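Local atomic coordinates of acyl-[acyl-carrier-protein]--UDP-N-acetylglucosamine O-acyltransferase (Helicobacter pylori, PDB entry 1J2Z), a protein that catalyses the transfer of a (3R)-hydroxyacyl chain from acyl carrier protein to UDP-N-acetylglucosamine, the first step of lipid A biosynthesis. Residues S2-K6 and K18-I22; T45-T50 and V63-Q67; V159-C165 and K175-C181. All coordinates share one frame; numbering follows the deposited sequence.

Interaction 1 of 3, residues S2-K6 and K18-I22. With SO4 (sulfate ion), chain D.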
ATOM      1  N   SER A   2      17.436 -26.481  -9.200  1.00 65.10           N
ATOM      2  CA  SER A   2      17.609 -27.586  -8.212  1.00 61.22           C
ATOM      3  C   SER A   2      18.710 -27.262  -7.208  1.00 56.39           C
ATOM      4  O   SER A   2      19.496 -28.134  -6.838  1.00 60.55           O
ATOM      5  CB  SER A   2      17.951 -28.890  -8.937  1.00 65.04           C
ATOM      6  OG  SER A   2      16.943 -29.238  -9.869  1.00 70.45           O
ATOM      7  N   LYS A   3      18.767 -26.010  -6.766  1.00 48.79           N
ATOM      8  CA  LYS A   3      19.786 -25.604  -5.812  1.00 35.80           C
ATOM      9  C   LYS A   3      19.221 -24.935  -4.563  1.00 29.02           C
ATOM     10  O   LYS A   3      18.323 -24.096  -4.638  1.00 24.25           O
ATOM     11  CB  LYS A   3      20.786 -24.661  -6.478  1.00 43.65           C
ATOM     12  CG  LYS A   3      21.930 -24.244  -5.569  1.00 46.31           C
ATOM     13  CD  LYS A   3      22.647 -25.465  -5.002  1.00 47.66           C
ATOM     14  CE  LYS A   3      23.893 -25.054  -4.246  1.00 46.41           C
ATOM     15  NZ  LYS A   3      24.790 -24.270  -5.134  1.00 48.48           N
ATOM     16  N   ILE A   4      19.763 -25.323  -3.415  1.00 26.24           N
ATOM     17  CA  ILE A   4      19.354 -24.777  -2.132  1.00 28.34           C
ATOM     18  C   ILE A   4      20.515 -23.975  -1.553  1.00 29.65           C
ATOM     19  O   ILE A   4      21.565 -24.536  -1.239  1.00 22.00           O
ATOM     20  CB  ILE A   4      18.981 -25.904  -1.155  1.00 29.97           C
ATOM     21  CG1 ILE A   4      17.776 -26.673  -1.703  1.00 34.34           C
ATOM     22  CG2 ILE A   4      18.689 -25.325   0.227  1.00 30.68           C
ATOM     23  CD1 ILE A   4      17.393 -27.883  -0.885  1.00 30.19           C
ATOM     24  N   ALA A   5      20.325 -22.663  -1.425  1.00 25.46           N
ATOM     25  CA  ALA A   5      21.362 -21.789  -0.887  1.00 27.63           C
ATOM     26  C   ALA A   5      21.817 -22.245   0.500  1.00 29.04           C
ATOM     27  O   ALA A   5      20.998 -22.574   1.361  1.00 26.16           O
ATOM     28  CB  ALA A   5      20.855 -20.353  -0.826  1.00 22.82           C
ATOM     29  N   LYS A   6      23.130 -22.256   0.708  1.00 24.27           N
ATOM     30  CA  LYS A   6      23.707 -22.675   1.980  1.00 27.20           C
ATOM     31  C   LYS A   6      23.352 -21.727   3.125  1.00 26.22           C
ATOM     32  O   LYS A   6      23.315 -22.136   4.284  1.00 26.39           O
ATOM     33  CB  LYS A   6      25.226 -22.770   1.852  1.00 28.68           C
ATOM     34  CG  LYS A   6      25.919 -23.347   3.071  1.00 37.29           C
ATOM     35  CD  LYS A   6      27.408 -23.544   2.808  1.00 53.44           C
ATOM     36  CE  LYS A   6      27.646 -24.445   1.597  1.00 59.31           C
ATOM     37  NZ  LYS A   6      27.021 -25.791   1.758  1.00 64.11           N
ATOM     38  N   LYS A  18      11.906 -33.031  -4.179  1.00 35.41           N
ATOM     39  CA  LYS A  18      12.970 -32.909  -5.160  1.00 34.05           C
ATOM     40  C   LYS A  18      12.735 -31.769  -6.146  1.00 34.48           C
ATOM     41  O   LYS A  18      11.598 -31.357  -6.382  1.00 33.49           O
ATOM     42  CB  LYS A  18      13.134 -34.231  -5.921  1.00 43.49           C
ATOM     43  CG  LYS A  18      14.149 -34.162  -7.053  1.00 48.83           C
ATOM     44  CD  LYS A  18      15.489 -33.629  -6.554  1.00 53.26           C
ATOM     45  CE  LYS A  18      16.408 -33.259  -7.707  1.00 52.42           C
ATOM     46  NZ  LYS A  18      17.608 -32.525  -7.226  1.00 46.99           N
ATOM     47  N   GLY A  19      13.826 -31.261  -6.713  1.00 35.80           N
ATOM     48  CA  GLY A  19      13.739 -30.179  -7.679  1.00 32.17           C
ATOM     49  C   GLY A  19      13.441 -28.808  -7.098  1.00 32.02           C
ATOM     50  O   GLY A  19      13.274 -27.847  -7.845  1.00 36.72           O
ATOM     51  N   VAL A  20      13.381 -28.700  -5.774  1.00 31.73           N
ATOM     52  CA  VAL A  20      13.085 -27.417  -5.138  1.00 25.57           C
ATOM     53  C   VAL A  20      14.282 -26.463  -5.101  1.00 24.92           C
ATOM     54  O   VAL A  20      15.387 -26.853  -4.747  1.00 24.90           O
ATOM     55  CB  VAL A  20      12.575 -27.611  -3.691  1.00 25.25           C
ATOM     56  CG1 VAL A  20      12.357 -26.254  -3.021  1.00 17.71           C
ATOM     57  CG2 VAL A  20      11.276 -28.404  -3.706  1.00 21.89           C
ATOM     58  N   GLU A  21      14.044 -25.211  -5.471  1.00 20.76           N
ATOM     59  CA  GLU A  21      15.087 -24.194  -5.459  1.00 21.90           C
ATOM     60  C   GLU A  21      14.808 -23.224  -4.317  1.00 20.71           C
ATOM     61  O   GLU A  21      13.690 -22.725  -4.175  1.00 21.71           O
ATOM     62  CB  GLU A  21      15.106 -23.430  -6.781  1.00 21.83           C
ATOM     63  CG  GLU A  21      15.447 -24.283  -7.985  1.00 35.61           C
ATOM     64  CD  GLU A  21      15.410 -23.485  -9.274  1.00 39.26           C
ATOM     65  OE1 GLU A  21      16.144 -22.479  -9.367  1.00 35.24           O
ATOM     66  OE2 GLU A  21      14.645 -23.862 -10.187  1.00 43.42           O
ATOM     67  N   ILE A  22      15.827 -22.957  -3.509  1.00 19.72           N
ATOM     68  CA  ILE A  22      15.681 -22.055  -2.375  1.00 23.58           C
ATOM     69  C   ILE A  22      16.800 -21.020  -2.430  1.00 25.69           C
ATOM     70  O   ILE A  22      17.979 -21.365  -2.377  1.00 22.30           O
ATOM     71  CB  ILE A  22      15.733 -22.847  -1.045  1.00 20.38           C
ATOM     72  CG1 ILE A  22      14.568 -23.842  -0.998  1.00 21.21           C
ATOM     73  CG2 ILE A  22      15.670 -21.900   0.142  1.00 20.71           C
ATOM     74  CD1 ILE A  22      14.540 -24.720   0.243  1.00 17.85           C
TER
HETATM   75  S   SO4 D 413      25.400 -21.674  -2.529  1.00 91.90           S
HETATM   76  O1  SO4 D 413      26.580 -21.128  -1.867  1.00 94.58           O
HETATM   77  O2  SO4 D 413      25.686 -21.884  -3.937  1.00 92.34           O
HETATM   78  O3  SO4 D 413      25.025 -22.937  -1.921  1.00 92.49           O
HETATM   79  O4  SO4 D 413      24.271 -20.752  -2.413  1.00 91.07           O
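Ile4 and Ile22 meet at the amino-terminal end of the left-handed beta-helix, where residues 2-6 run alongside the edge strand 21-22. The two segments point roughly the same way, 36° apart end to end, and a single bridge pairs Ile4 with Ile22.

Two backbone hydrogen bonds straddle Ile4. Ile22 N donates to Lys3 O at 3.0 Å, and Ala5 N donates to Ile22 O at 2.8 Å. Ala5 CB lies 3.4 Å from Ile22 O, beside the bond from Ala5 N. Lys3 O also receives a CA-H...O contact from Glu21 CA, so this one carbonyl faces two consecutive residues of the strand. On its other side Glu21 bonds through its backbone to Val38 and Leu40, which places residues 2-6 as a further strip beyond the first coil.

The apolar part is small. The Ile4 and Ile22 side chains lie side by side and point the same way, CG2 of Ile4 standing 4.1 Å from CB of Ile22, and both reach Ile10 of strand 9-10.

A sulfate ion, probably from the crystallisation liquor, is bound by residues 2-6. Lys6 N gives it a weak hydrogen bond through O3. The Lys3 chain leaves with CG anti to the backbone N (chi1 -177°) and bends at chi2 and chi4, which lets NZ donate a hydrogen bond to sulfate O2 at 2.8 Å.

Interaction 2 of 3, residues T45-T50 and V63-Q67. With SO4 (sulfate ion), chain C.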
ATOM      1  N   THR A  45      10.094 -15.934   3.564  1.00 18.36           N
ATOM      2  CA  THR A  45       9.840 -16.448   4.903  1.00 16.45           C
ATOM      3  C   THR A  45       8.602 -17.338   4.892  1.00 17.82           C
ATOM      4  O   THR A  45       7.512 -16.891   4.545  1.00 18.61           O
ATOM      5  CB  THR A  45       9.607 -15.318   5.921  1.00 19.64           C
ATOM      6  OG1 THR A  45      10.800 -14.538   6.058  1.00 21.51           O
ATOM      7  CG2 THR A  45       9.224 -15.897   7.281  1.00 18.98           C
ATOM      8  N   LEU A  46       8.781 -18.599   5.273  1.00 15.45           N
ATOM      9  CA  LEU A  46       7.678 -19.549   5.324  1.00 14.61           C
ATOM     10  C   LEU A  46       7.585 -20.096   6.747  1.00 19.41           C
ATOM     11  O   LEU A  46       8.502 -20.764   7.221  1.00 20.98           O
ATOM     12  CB  LEU A  46       7.927 -20.690   4.331  1.00 18.97           C
ATOM     13  CG  LEU A  46       8.175 -20.276   2.876  1.00 19.39           C
ATOM     14  CD1 LEU A  46       8.423 -21.512   2.016  1.00 18.82           C
ATOM     15  CD2 LEU A  46       6.971 -19.509   2.356  1.00 21.80           C
ATOM     16  N   GLN A  47       6.482 -19.798   7.426  1.00 20.65           N
ATOM     17  CA  GLN A  47       6.261 -20.247   8.797  1.00 22.39           C
ATOM     18  C   GLN A  47       4.939 -21.012   8.907  1.00 18.98           C
ATOM     19  O   GLN A  47       4.210 -21.161   7.928  1.00 17.45           O
ATOM     20  CB  GLN A  47       6.206 -19.041   9.744  1.00 24.83           C
ATOM     21  CG  GLN A  47       7.424 -18.117   9.719  1.00 29.47           C
ATOM     22  CD  GLN A  47       8.645 -18.717  10.398  1.00 35.68           C
ATOM     23  OE1 GLN A  47       9.376 -19.511   9.809  1.00 38.32           O
ATOM     24  NE2 GLN A  47       8.863 -18.343  11.652  1.00 46.29           N
ATOM     25  N   GLY A  48       4.629 -21.479  10.111  1.00 21.36           N
ATOM     26  CA  GLY A  48       3.386 -22.201  10.329  1.00 22.39           C
ATOM     27  C   GLY A  48       3.243 -23.485   9.532  1.00 22.76           C
ATOM     28  O   GLY A  48       4.202 -23.975   8.935  1.00 17.76           O
ATOM     29  N   HIS A  49       2.027 -24.024   9.525  1.00 21.01           N
ATOM     30  CA  HIS A  49       1.716 -25.264   8.822  1.00 22.85           C
ATOM     31  C   HIS A  49       1.327 -24.878   7.410  1.00 23.53           C
ATOM     32  O   HIS A  49       0.145 -24.788   7.072  1.00 21.18           O
ATOM     33  CB  HIS A  49       0.567 -25.969   9.545  1.00 26.94           C
ATOM     34  CG  HIS A  49       0.737 -25.989  11.031  1.00 31.84           C
ATOM     35  ND1 HIS A  49       1.740 -26.700  11.654  1.00 33.60           N
ATOM     36  CD2 HIS A  49       0.085 -25.322  12.013  1.00 37.33           C
ATOM     37  CE1 HIS A  49       1.701 -26.469  12.953  1.00 36.13           C
ATOM     38  NE2 HIS A  49       0.706 -25.635  13.198  1.00 35.59           N
ATOM     39  N   THR A  50       2.349 -24.660   6.592  1.00 23.09           N
ATOM     40  CA  THR A  50       2.175 -24.212   5.225  1.00 20.98           C
ATOM     41  C   THR A  50       2.625 -25.204   4.159  1.00 20.59           C
ATOM     42  O   THR A  50       3.727 -25.753   4.224  1.00 21.37           O
ATOM     43  CB  THR A  50       2.951 -22.898   5.024  1.00 26.50           C
ATOM     44  OG1 THR A  50       2.602 -21.980   6.071  1.00 25.66           O
ATOM     45  CG2 THR A  50       2.627 -22.281   3.674  1.00 26.33           C
ATOM     46  N   VAL A  63       6.058 -13.063   2.811  1.00 16.91           N
ATOM     47  CA  VAL A  63       5.924 -13.717   4.105  1.00 17.11           C
ATOM     48  C   VAL A  63       4.670 -14.572   4.088  1.00 17.25           C
ATOM     49  O   VAL A  63       3.562 -14.056   3.930  1.00 20.28           O
ATOM     50  CB  VAL A  63       5.822 -12.685   5.248  1.00 17.41           C
ATOM     51  CG1 VAL A  63       5.604 -13.386   6.579  1.00 14.83           C
ATOM     52  CG2 VAL A  63       7.095 -11.856   5.298  1.00 22.83           C
ATOM     53  N   LEU A  64       4.847 -15.878   4.249  1.00 16.36           N
ATOM     54  CA  LEU A  64       3.710 -16.791   4.232  1.00 16.61           C
ATOM     55  C   LEU A  64       3.675 -17.675   5.466  1.00 16.50           C
ATOM     56  O   LEU A  64       4.681 -18.270   5.850  1.00 17.30           O
ATOM     57  CB  LEU A  64       3.765 -17.692   2.996  1.00 18.04           C
ATOM     58  CG  LEU A  64       3.971 -17.096   1.602  1.00 26.06           C
ATOM     59  CD1 LEU A  64       3.764 -18.200   0.580  1.00 32.67           C
ATOM     60  CD2 LEU A  64       3.004 -15.955   1.346  1.00 37.99           C
ATOM     61  N   GLY A  65       2.515 -17.747   6.100  1.00 18.49           N
ATOM     62  CA  GLY A  65       2.395 -18.610   7.252  1.00 13.21           C
ATOM     63  C   GLY A  65       2.494 -18.004   8.631  1.00 17.23           C
ATOM     64  O   GLY A  65       2.283 -18.722   9.598  1.00 18.38           O
ATOM     65  N   THR A  66       2.834 -16.721   8.752  1.00 16.48           N
ATOM     66  CA  THR A  66       2.900 -16.125  10.081  1.00 21.91           C
ATOM     67  C   THR A  66       1.466 -16.056  10.591  1.00 19.36           C
ATOM     68  O   THR A  66       0.522 -16.099   9.803  1.00 17.52           O
ATOM     69  CB  THR A  66       3.516 -14.699  10.070  1.00 19.77           C
ATOM     70  OG1 THR A  66       2.826 -13.881   9.119  1.00 17.13           O
ATOM     71  CG2 THR A  66       4.996 -14.760   9.725  1.00 18.31           C
ATOM     72  N   GLN A  67       1.303 -15.945  11.903  1.00 20.63           N
ATOM     73  CA  GLN A  67      -0.026 -15.913  12.506  1.00 23.31           C
ATOM     74  C   GLN A  67      -0.939 -14.795  12.020  1.00 25.69           C
ATOM     75  O   GLN A  67      -0.486 -13.698  11.688  1.00 20.37           O
ATOM     76  CB  GLN A  67       0.096 -15.849  14.032  1.00 22.40           C
ATOM     77  CG  GLN A  67       1.008 -14.754  14.545  1.00 29.83           C
ATOM     78  CD  GLN A  67       1.239 -14.846  16.044  1.00 35.12           C
ATOM     79  OE1 GLN A  67       0.344 -14.569  16.842  1.00 39.24           O
ATOM     80  NE2 GLN A  67       2.443 -15.246  16.432  1.00 38.92           N
TER
HETATM   81  S   SO4 C 412       4.518 -16.998  13.964  1.00 65.27           S
HETATM   82  O1  SO4 C 412       5.676 -17.262  13.110  1.00 65.76           O
HETATM   83  O2  SO4 C 412       3.805 -18.241  14.213  1.00 67.59           O
HETATM   84  O3  SO4 C 412       4.943 -16.431  15.235  1.00 65.90           O
HETATM   85  O4  SO4 C 412       3.614 -16.047  13.319  1.00 55.93           O
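Gly65 CA makes a CA-H...O contact with Gln47 O, 3.2 Å away, a close approach that the lack of a side chain on Gly65 allows. With phi 99° and psi -7°, Gly65 turns the chain out of strand 63-64. The same Gln47 O accepts a hydrogen bond from Thr50 OG1 at 2.6 Å; the hydroxyl is anti to its own carbonyl carbon (chi1 -50°), which directs it back across the bend at Gly48 and His49.

Before these turns the strands pair in parallel. Leu64 N donates to Thr45 O at 2.9 Å, and Gln47 N donates to Leu64 O at 2.8 Å. Leu46 and Leu64 lie side by side, CD2 of Leu46 3.7 Å from CB of Leu64, and Leu64 continues onto Leu80, Ile82 and Ile94. The other face carries Thr45 and Val63, which pack on Phe61 of the second subunit; Thr45 OG1 bonds to Asn42 there.

Beyond the turn, a sulfate ion, probably from the crystallisation liquor, takes hydrogen bonds from Gln67 N, 2.7 Å from its O4, and from Gln67 NE2. Stacked parallel strands with aliphatic side chains such as Leu46 and Leu64 pointing inward, and tight turns between faces, are the hallmark of the left-handed beta-helix of hexapeptide-repeat transferases.

Interaction 3 of 3, residues V159-C165 and K175-C181; sequences VRIAKGC and KDVPPYC
The Arg160 guanidinium is met at its edge by Asp176 OD2, which lies in its plane, while the carboxylate itself is turned 60° against it. NE at 2.9 Å and NH2 at 3.1 Å both donate to OD2 in this salt bridge, approaching from the same face of the carboxylate. Asp176 OD1 takes Arg160 N at 2.9 Å from above the carboxylate plane, so one aspartate holds both the backbone and the side chain of Arg160. Over one face of the Tyr180 ring, offset toward the rim, lies Lys163 O; the extended Lys163 chain runs alongside the tyrosine to its OH.

Three backbone hydrogen bonds of 2.9 Å run along the contact: Val177 N to Arg160 O, Ala162 N to Val177 O and Tyr180 N to Lys163 O. Ala162 CB lies a tight 3.4 Å from Pro179 CD. Two type II turns, Ala162 to Cys165 and Pro178 to Cys181, lie against each other in successive coils.

Helix 239-250 covers this side: Phe247 accepts a hydrogen bond from Arg160 NH2 at its carbonyl, makes a cation-pi contact with the arginine and packs on Ala162. Ser251 bonds Asp176 OD2, and Tyr214 of helix 204-217 packs on Pro178 and Cys181, joining the last coils to the helical domain.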
ATOM      1  N   VAL A 159     -16.798 -11.351   2.337  1.00 24.06           N
ATOM      2  CA  VAL A 159     -17.274 -11.082   0.987  1.00 21.70           C
ATOM      3  C   VAL A 159     -16.975 -12.282   0.097  1.00 24.05           C
ATOM      4  O   VAL A 159     -15.959 -12.958   0.271  1.00 20.10           O
ATOM      5  CB  VAL A 159     -16.603  -9.830   0.382  1.00 23.94           C
ATOM      6  CG1 VAL A 159     -16.814  -9.796  -1.133  1.00 21.36           C
ATOM      7  CG2 VAL A 159     -17.195  -8.578   1.013  1.00 19.71           C
ATOM      8  N   ARG A 160     -17.867 -12.557  -0.849  1.00 20.21           N
ATOM      9  CA  ARG A 160     -17.663 -13.671  -1.765  1.00 20.42           C
ATOM     10  C   ARG A 160     -17.726 -13.173  -3.200  1.00 21.57           C
ATOM     11  O   ARG A 160     -18.669 -12.486  -3.581  1.00 26.31           O
ATOM     12  CB  ARG A 160     -18.727 -14.749  -1.555  1.00 21.19           C
ATOM     13  CG  ARG A 160     -18.753 -15.373  -0.160  1.00 23.78           C
ATOM     14  CD  ARG A 160     -19.861 -16.417  -0.083  1.00 24.22           C
ATOM     15  NE  ARG A 160     -21.109 -15.872  -0.605  1.00 27.31           N
ATOM     16  CZ  ARG A 160     -22.001 -16.570  -1.300  1.00 28.45           C
ATOM     17  NH1 ARG A 160     -21.787 -17.854  -1.560  1.00 26.53           N
ATOM     18  NH2 ARG A 160     -23.098 -15.978  -1.750  1.00 26.96           N
ATOM     19  N   ILE A 161     -16.712 -13.506  -3.989  1.00 22.19           N
ATOM     20  CA  ILE A 161     -16.674 -13.106  -5.390  1.00 19.61           C
ATOM     21  C   ILE A 161     -16.728 -14.392  -6.203  1.00 23.74           C
ATOM     22  O   ILE A 161     -15.851 -15.252  -6.081  1.00 20.00           O
ATOM     23  CB  ILE A 161     -15.381 -12.336  -5.717  1.00 22.69           C
ATOM     24  CG1 ILE A 161     -15.294 -11.092  -4.833  1.00 19.82           C
ATOM     25  CG2 ILE A 161     -15.360 -11.942  -7.192  1.00 22.33           C
ATOM     26  CD1 ILE A 161     -13.930 -10.426  -4.859  1.00 29.63           C
ATOM     27  N   ALA A 162     -17.764 -14.524  -7.026  1.00 23.39           N
ATOM     28  CA  ALA A 162     -17.940 -15.724  -7.831  1.00 24.38           C
ATOM     29  C   ALA A 162     -17.005 -15.779  -9.028  1.00 23.89           C
ATOM     30  O   ALA A 162     -16.247 -14.844  -9.292  1.00 21.46           O
ATOM     31  CB  ALA A 162     -19.398 -15.832  -8.292  1.00 21.85           C
ATOM     32  N   LYS A 163     -17.074 -16.894  -9.745  1.00 23.92           N
ATOM     33  CA  LYS A 163     -16.255 -17.143 -10.924  1.00 27.36           C
ATOM     34  C   LYS A 163     -16.360 -16.082 -12.015  1.00 22.17           C
ATOM     35  O   LYS A 163     -17.414 -15.487 -12.222  1.00 27.84           O
ATOM     36  CB  LYS A 163     -16.632 -18.505 -11.515  1.00 29.38           C
ATOM     37  CG  LYS A 163     -15.955 -18.844 -12.836  1.00 29.69           C
ATOM     38  CD  LYS A 163     -16.541 -20.136 -13.411  1.00 36.67           C
ATOM     39  CE  LYS A 163     -15.801 -20.589 -14.658  1.00 40.66           C
ATOM     40  NZ  LYS A 163     -16.408 -21.830 -15.227  1.00 39.67           N
ATOM     41  N   GLY A 164     -15.244 -15.856 -12.700  1.00 21.27           N
ATOM     42  CA  GLY A 164     -15.192 -14.914 -13.803  1.00 22.67           C
ATOM     43  C   GLY A 164     -15.461 -13.444 -13.558  1.00 25.96           C
ATOM     44  O   GLY A 164     -15.811 -12.727 -14.495  1.00 26.08           O
ATOM     45  N   CYS A 165     -15.288 -12.976 -12.327  1.00 25.68           N
ATOM     46  CA  CYS A 165     -15.530 -11.570 -12.031  1.00 24.55           C
ATOM     47  C   CYS A 165     -14.309 -10.684 -12.194  1.00 25.63           C
ATOM     48  O   CYS A 165     -13.166 -11.136 -12.100  1.00 25.57           O
ATOM     49  CB  CYS A 165     -16.066 -11.404 -10.609  1.00 24.84           C
ATOM     50  SG  CYS A 165     -17.760 -11.961 -10.385  1.00 26.89           S
ATOM     51  N   LYS A 175     -19.832  -6.274  -0.449  1.00 26.65           N
ATOM     52  CA  LYS A 175     -20.909  -7.201  -0.765  1.00 23.85           C
ATOM     53  C   LYS A 175     -20.478  -8.262  -1.771  1.00 24.29           C
ATOM     54  O   LYS A 175     -19.460  -8.112  -2.448  1.00 22.60           O
ATOM     55  CB  LYS A 175     -22.123  -6.441  -1.302  1.00 30.05           C
ATOM     56  CG  LYS A 175     -22.843  -5.598  -0.257  1.00 29.97           C
ATOM     57  CD  LYS A 175     -24.152  -5.063  -0.813  1.00 49.03           C
ATOM     58  CE  LYS A 175     -24.942  -4.303   0.240  1.00 58.21           C
ATOM     59  NZ  LYS A 175     -26.239  -3.812  -0.306  1.00 65.94           N
ATOM     60  N   ASP A 176     -21.259  -9.334  -1.861  1.00 22.73           N
ATOM     61  CA  ASP A 176     -20.971 -10.436  -2.773  1.00 22.86           C
ATOM     62  C   ASP A 176     -21.186 -10.054  -4.230  1.00 26.14           C
ATOM     63  O   ASP A 176     -22.021  -9.202  -4.549  1.00 29.19           O
ATOM     64  CB  ASP A 176     -21.859 -11.638  -2.449  1.00 21.06           C
ATOM     65  CG  ASP A 176     -21.566 -12.233  -1.089  1.00 27.56           C
ATOM     66  OD1 ASP A 176     -20.623 -11.766  -0.409  1.00 29.44           O
ATOM     67  OD2 ASP A 176     -22.282 -13.178  -0.702  1.00 25.18           O
ATOM     68  N   VAL A 177     -20.439 -10.701  -5.115  1.00 23.29           N
ATOM     69  CA  VAL A 177     -20.549 -10.438  -6.540  1.00 21.58           C
ATOM     70  C   VAL A 177     -20.839 -11.733  -7.291  1.00 26.50           C
ATOM     71  O   VAL A 177     -20.039 -12.666  -7.266  1.00 26.66           O
ATOM     72  CB  VAL A 177     -19.252  -9.825  -7.094  1.00 20.97           C
ATOM     73  CG1 VAL A 177     -19.427  -9.494  -8.567  1.00 19.15           C
ATOM     74  CG2 VAL A 177     -18.882  -8.577  -6.296  1.00 21.68           C
ATOM     75  N   PRO A 178     -21.991 -11.799  -7.980  1.00 28.82           N
ATOM     76  CA  PRO A 178     -22.392 -12.984  -8.742  1.00 28.35           C
ATOM     77  C   PRO A 178     -21.452 -13.244  -9.913  1.00 25.83           C
ATOM     78  O   PRO A 178     -20.732 -12.348 -10.357  1.00 24.75           O
ATOM     79  CB  PRO A 178     -23.807 -12.634  -9.188  1.00 33.46           C
ATOM     80  CG  PRO A 178     -23.710 -11.154  -9.417  1.00 30.76           C
ATOM     81  CD  PRO A 178     -22.950 -10.698  -8.184  1.00 30.31           C
ATOM     82  N   PRO A 179     -21.453 -14.476 -10.438  1.00 22.75           N
ATOM     83  CA  PRO A 179     -20.578 -14.826 -11.559  1.00 24.97           C
ATOM     84  C   PRO A 179     -20.591 -13.937 -12.802  1.00 25.97           C
ATOM     85  O   PRO A 179     -21.625 -13.401 -13.205  1.00 27.53           O
ATOM     86  CB  PRO A 179     -20.960 -16.280 -11.868  1.00 24.02           C
ATOM     87  CG  PRO A 179     -22.320 -16.436 -11.287  1.00 34.59           C
ATOM     88  CD  PRO A 179     -22.266 -15.632 -10.022  1.00 26.16           C
ATOM     89  N   TYR A 180     -19.404 -13.777 -13.381  1.00 24.55           N
ATOM     90  CA  TYR A 180     -19.193 -13.000 -14.597  1.00 27.46           C
ATOM     91  C   TYR A 180     -19.511 -11.505 -14.552  1.00 26.41           C
ATOM     92  O   TYR A 180     -19.735 -10.887 -15.594  1.00 29.29           O
ATOM     93  CB  TYR A 180     -19.959 -13.663 -15.746  1.00 29.11           C
ATOM     94  CG  TYR A 180     -19.570 -15.113 -15.948  1.00 34.45           C
ATOM     95  CD1 TYR A 180     -20.430 -16.150 -15.584  1.00 36.49           C
ATOM     96  CD2 TYR A 180     -18.322 -15.448 -16.475  1.00 38.14           C
ATOM     97  CE1 TYR A 180     -20.052 -17.486 -15.742  1.00 34.30           C
ATOM     98  CE2 TYR A 180     -17.937 -16.771 -16.637  1.00 32.46           C
ATOM     99  CZ  TYR A 180     -18.803 -17.785 -16.269  1.00 35.81           C
ATOM    100  OH  TYR A 180     -18.406 -19.093 -16.428  1.00 41.93           O
ATOM    101  N   CYS A 181     -19.518 -10.916 -13.359  1.00 25.38           N
ATOM    102  CA  CYS A 181     -19.805  -9.491 -13.227  1.00 25.62           C
ATOM    103  C   CYS A 181     -18.554  -8.646 -13.036  1.00 27.76           C
ATOM    104  O   CYS A 181     -17.549  -9.116 -12.513  1.00 26.39           O
ATOM    105  CB  CYS A 181     -20.737  -9.239 -12.042  1.00 28.01           C
ATOM    106  SG  CYS A 181     -22.365  -9.944 -12.235  1.00 27.82           S
TER

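How the interactions relate
The three interactions follow one another along the chain and along the axis of the beta-helix. Interaction 1 lies at the amino-terminal end, on strand 21-22, interaction 2 lies among the early coils, and interaction 3 joins the last coils to the carboxy-terminal helices. Centres of interactions 1 and 2 are about 19 Å apart, those of 2 and 3 about 28 Å, and those of 1 and 3 about 38 Å; interaction 3 lies on the opposite side of the chain's centre from both others. None touches another, although interactions 2 and 3 reach one sheet, through strands 49-52 and 160-161. Of the three, interaction 2 is the one that meets another subunit of the trimer.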